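Side-chain contacts in DNA polymerase sliding clamp 3 (Sulfolobus tokodaii, PDB 3AIZ), which forms part of a ring around DNA that acts as a moving platform, tethering DNA polymerase and other DNA-processing proteins to the duplex: residues D7-A10 against F11-F15; E72-T75 against D76-T80. All coordinates share one frame; numbering follows the deposited sequence.

Interaction 1: residues D7-A10 against F11-F15; sequences DADA and FSYIF
S12 turns its hydroxyl back over the preceding turn of the helix and donates from OG to D9 O at 2.6 Å. With chi1 at 65° the oxygen sits between the backbone N and the carbonyl carbon, a rotation that brings it beside the carbonyl three residues earlier; it arrives tilted 33° from the plane of that group. The serine hydroxyl is thus satisfied by its own helix although the residue is buried.

The backbone bonds start the helix. F11 N bonds to D7 O at 3.3 Å and S12 N to A8 O at 3.0 Å, each four residues back. Y13 N instead takes A10 O at 2.9 Å, three residues back. D7 holds the N-cap position: its OD1 accepts from A10 N at 3.4 Å, a weak but nearly straight bond that serves an amide of the first turn.

Looser packing runs along the more exposed side. D9 and Y13 point the same way, side by side, with carboxylate and ring planes 77° apart and D9 OD1 4.1 Å from Y13 CE1. The same ring edge also lies against the backbone, Y13 CD1 being 3.2 Å from D9 O. OD2, the other carboxylate oxygen of D9, forms a salt bridge with K83. F11 and I14 turn to strand 45-52, where both touch I51, while F15 reaches helix 71-78 and strand 24-29.

The arrangement is an N-capped helix start, with one side packed on strands 24-29 and 45-52 and on helix 71-78, and the other carrying D9 and Y13. In the PCNA fold such helices line the central hole of the ring, and helix 8-18 is the first of this chain.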
loop_
_atom_site.group_PDB
_atom_site.type_symbol
_atom_site.label_atom_id
_atom_site.label_comp_id
_atom_site.label_asym_id
_atom_site.label_seq_id
_atom_site.Cartn_x
_atom_site.Cartn_y
_atom_site.Cartn_z
ATOM N N ASP C 7 -30.771 20.220 1.015
ATOM C CA ASP C 7 -29.454 19.626 0.808
ATOM C C ASP C 7 -28.445 20.245 1.767
ATOM O O ASP C 7 -27.568 21.006 1.354
ATOM C CB ASP C 7 -28.995 19.813 -0.640
ATOM C CG ASP C 7 -27.712 19.059 -0.949
ATOM O OD1 ASP C 7 -27.148 18.431 -0.027
ATOM O OD2 ASP C 7 -27.266 19.094 -2.115
ATOM N N ALA C 8 -28.573 19.913 3.046
ATOM C CA ALA C 8 -27.730 20.496 4.083
ATOM C C ALA C 8 -26.298 19.976 4.023
ATOM O O ALA C 8 -25.394 20.564 4.614
ATOM C CB ALA C 8 -28.330 20.245 5.459
ATOM N N ASP C 9 -26.096 18.874 3.308
ATOM C CA ASP C 9 -24.764 18.291 3.177
ATOM C C ASP C 9 -23.842 19.230 2.407
ATOM O O ASP C 9 -22.737 19.540 2.853
ATOM C CB ASP C 9 -24.832 16.933 2.476
ATOM C CG ASP C 9 -23.492 16.220 2.455
ATOM O OD1 ASP C 9 -22.758 16.302 3.462
ATOM O OD2 ASP C 9 -23.175 15.574 1.435
ATOM N N ALA C 10 -24.303 19.679 1.245
ATOM C CA ALA C 10 -23.543 20.620 0.437
ATOM C C ALA C 10 -23.481 21.969 1.142
ATOM O O ALA C 10 -22.424 22.595 1.221
ATOM C CB ALA C 10 -24.172 20.766 -0.939
ATOM N N PHE C 11 -24.624 22.398 1.662
ATOM C CA PHE C 11 -24.735 23.672 2.363
ATOM C C PHE C 11 -23.659 23.837 3.435
ATOM O O PHE C 11 -23.134 24.931 3.633
ATOM C CB PHE C 11 -26.126 23.804 2.989
ATOM C CG PHE C 11 -26.359 25.111 3.688
ATOM C CD1 PHE C 11 -26.830 26.211 2.992
ATOM C CD2 PHE C 11 -26.118 25.238 5.047
ATOM C CE1 PHE C 11 -27.050 27.413 3.635
ATOM C CE2 PHE C 11 -26.337 26.439 5.694
ATOM C CZ PHE C 11 -26.804 27.527 4.987
ATOM N N SER C 12 -23.330 22.747 4.120
ATOM C CA SER C 12 -22.364 22.802 5.210
ATOM C C SER C 12 -20.955 23.119 4.716
ATOM O O SER C 12 -20.175 23.765 5.418
ATOM C CB SER C 12 -22.362 21.489 5.996
ATOM O OG SER C 12 -21.909 20.413 5.194
ATOM N N TYR C 13 -20.634 22.667 3.509
ATOM C CA TYR C 13 -19.295 22.859 2.957
ATOM C C TYR C 13 -18.978 24.322 2.651
ATOM O O TYR C 13 -17.811 24.703 2.560
ATOM C CB TYR C 13 -19.088 21.990 1.714
ATOM C CG TYR C 13 -18.695 20.564 2.036
ATOM C CD1 TYR C 13 -19.656 19.574 2.184
ATOM C CD2 TYR C 13 -17.361 20.214 2.200
ATOM C CE1 TYR C 13 -19.299 18.273 2.481
ATOM C CE2 TYR C 13 -16.995 18.916 2.496
ATOM C CZ TYR C 13 -17.966 17.949 2.636
ATOM O OH TYR C 13 -17.606 16.654 2.931
ATOM N N ILE C 14 -20.016 25.136 2.491
ATOM C CA ILE C 14 -19.831 26.570 2.308
ATOM C C ILE C 14 -19.133 27.157 3.529
ATOM O O ILE C 14 -18.280 28.036 3.412
ATOM C CB ILE C 14 -21.176 27.299 2.111
ATOM C CG1 ILE C 14 -21.910 26.757 0.884
ATOM C CG2 ILE C 14 -20.957 28.797 1.981
ATOM C CD1 ILE C 14 -23.250 27.416 0.640
ATOM N N PHE C 15 -19.502 26.651 4.702
ATOM C CA PHE C 15 -18.976 27.153 5.965
ATOM C C PHE C 15 -17.668 26.467 6.343
ATOM O O PHE C 15 -16.853 27.024 7.078
ATOM C CB PHE C 15 -20.017 26.987 7.070
ATOM C CG PHE C 15 -21.292 27.730 6.806
ATOM C CD1 PHE C 15 -22.264 27.191 5.981
ATOM C CD2 PHE C 15 -21.516 28.974 7.370
ATOM C CE1 PHE C 15 -23.435 27.877 5.729
ATOM C CE2 PHE C 15 -22.685 29.664 7.121
ATOM C CZ PHE C 15 -23.646 29.115 6.300
#

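Interaction 2: residues E72-T75 against D76-T80; sequences EDFT and DVLKT
The F74 ring has L78 over one face, where CG stands 4.2 Å above the plane and is displaced toward the rim. L78 CD1 comes closest, 3.3 Å from F74 CE2, and the two side chains cross at a slant. With CG opposite the backbone N and beside the carbonyl carbon (chi1 -177°), the F74 ring is within reach of L78. F15 of helix 8-18 meets this ring edge-to-face.

The other flat groups are acidic. The E72 and D76 side chains run side by side, their carboxylate planes 82° apart and E72 OE2 4.2 Å from D76 OD2; D73 OD1 is 4.3 Å from the same D76 OD2. The like charges may raise the proton affinity of D76 somewhat, while D73 has a weak, long ion pair with R175 of the neighbouring PCNA2 subunit. On the T75 side the extended K79 chain crosses T75, K79 CE 3.8 Å from T75 CG2, while T75 OG1 bonds to L71 O. T80 OG1 donates to V77 O at 2.7 Å.

F74 also packs on L89, V99 and F111 of strands 86-91, 97-102 and 106-111, and T75 on R16 of helix 8-18; D76 and V77 touch L152 of the PCNA2 subunit.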
loop_
_atom_site.group_PDB
_atom_site.type_symbol
_atom_site.label_atom_id
_atom_site.label_comp_id
_atom_site.label_asym_id
_atom_site.label_seq_id
_atom_site.Cartn_x
_atom_site.Cartn_y
_atom_site.Cartn_z
ATOM N N GLU C 72 -16.185 27.724 14.067
ATOM C CA GLU C 72 -15.744 26.374 14.414
ATOM C C GLU C 72 -16.862 25.539 15.041
ATOM O O GLU C 72 -17.097 24.398 14.644
ATOM C CB GLU C 72 -14.539 26.421 15.355
ATOM C CG GLU C 72 -14.015 25.048 15.748
ATOM C CD GLU C 72 -12.940 25.113 16.816
ATOM O OE1 GLU C 72 -12.463 26.229 17.115
ATOM O OE2 GLU C 72 -12.571 24.047 17.355
ATOM N N ASP C 73 -17.542 26.113 16.028
ATOM C CA ASP C 73 -18.636 25.427 16.701
ATOM C C ASP C 73 -19.793 25.183 15.744
ATOM O O ASP C 73 -20.410 24.118 15.756
ATOM C CB ASP C 73 -19.115 26.241 17.901
ATOM C CG ASP C 73 -18.051 26.385 18.966
ATOM O OD1 ASP C 73 -17.161 25.510 19.036
ATOM O OD2 ASP C 73 -18.106 27.370 19.732
ATOM N N PHE C 74 -20.081 26.183 14.917
ATOM C CA PHE C 74 -21.167 26.096 13.951
ATOM C C PHE C 74 -20.874 25.036 12.896
ATOM O O PHE C 74 -21.780 24.357 12.415
ATOM C CB PHE C 74 -21.397 27.455 13.288
ATOM C CG PHE C 74 -22.546 27.475 12.323
ATOM C CD1 PHE C 74 -23.845 27.309 12.771
ATOM C CD2 PHE C 74 -22.329 27.674 10.972
ATOM C CE1 PHE C 74 -24.907 27.332 11.884
ATOM C CE2 PHE C 74 -23.386 27.701 10.082
ATOM C CZ PHE C 74 -24.676 27.529 10.539
ATOM N N THR C 75 -19.601 24.897 12.543
ATOM C CA THR C 75 -19.188 23.913 11.551
ATOM C C THR C 75 -19.061 22.524 12.175
ATOM O O THR C 75 -19.255 21.512 11.502
ATOM C CB THR C 75 -17.861 24.316 10.878
ATOM O OG1 THR C 75 -18.042 25.545 10.165
ATOM C CG2 THR C 75 -17.404 23.244 9.905
ATOM N N ASP C 76 -18.742 22.482 13.466
ATOM C CA ASP C 76 -18.650 21.216 14.186
ATOM C C ASP C 76 -19.975 20.459 14.166
ATOM O O ASP C 76 -19.992 19.229 14.132
ATOM C CB ASP C 76 -18.192 21.437 15.632
ATOM C CG ASP C 76 -16.679 21.483 15.768
ATOM O OD1 ASP C 76 -15.981 21.111 14.802
ATOM O OD2 ASP C 76 -16.190 21.884 16.846
ATOM N N VAL C 77 -21.084 21.194 14.188
ATOM C CA VAL C 77 -22.400 20.567 14.156
ATOM C C VAL C 77 -22.869 20.352 12.723
ATOM O O VAL C 77 -23.699 19.485 12.458
ATOM C CB VAL C 77 -23.458 21.388 14.926
ATOM C CG1 VAL C 77 -22.955 21.729 16.320
ATOM C CG2 VAL C 77 -23.815 22.648 14.163
ATOM N N LEU C 78 -22.332 21.147 11.803
ATOM C CA LEU C 78 -22.664 21.010 10.390
ATOM C C LEU C 78 -22.024 19.760 9.797
ATOM O O LEU C 78 -22.563 19.157 8.871
ATOM C CB LEU C 78 -22.228 22.249 9.605
ATOM C CG LEU C 78 -23.037 23.529 9.825
ATOM C CD1 LEU C 78 -22.454 24.672 9.012
ATOM C CD2 LEU C 78 -24.499 23.313 9.473
ATOM N N LYS C 79 -20.873 19.376 10.337
ATOM C CA LYS C 79 -20.179 18.179 9.879
ATOM C C LYS C 79 -20.979 16.921 10.202
ATOM O O LYS C 79 -20.749 15.862 9.618
ATOM C CB LYS C 79 -18.793 18.078 10.518
ATOM C CG LYS C 79 -17.805 19.143 10.079
ATOM C CD LYS C 79 -16.445 18.910 10.720
ATOM C CE LYS C 79 -15.442 19.981 10.325
ATOM N NZ LYS C 79 -14.104 19.737 10.935
ATOM N N THR C 80 -21.916 17.041 11.137
ATOM C CA THR C 80 -22.671 15.886 11.609
ATOM C C THR C 80 -23.944 15.655 10.802
ATOM O O THR C 80 -24.796 14.859 11.196
ATOM C CB THR C 80 -23.045 16.024 13.097
ATOM O OG1 THR C 80 -24.129 16.950 13.241
ATOM C CG2 THR C 80 -21.851 16.507 13.905
#

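From the N terminus, strand 2-5 leads into interaction 1, the start of helix 8-18. The chain then runs through five strands, 24-29 to 65-70, before interaction 2 forms within helix 71-78. Each contact closes a turn of its own helix, so the two follow in series and neither nest nor cross. Yet the helices meet, the centres of the two interactions being about 10 Å apart: S12 CB lies 3.7 Å from L78 CB, and F15 CB 3.9 Å from L78 CD1. The pair bridges the five-strand sheet and the N-terminal part of the long sheet that spans both halves, residues 11-15 resting on strands 24-29 and 45-52, residues 72-80 on strands 86-91, 97-102 and 106-111.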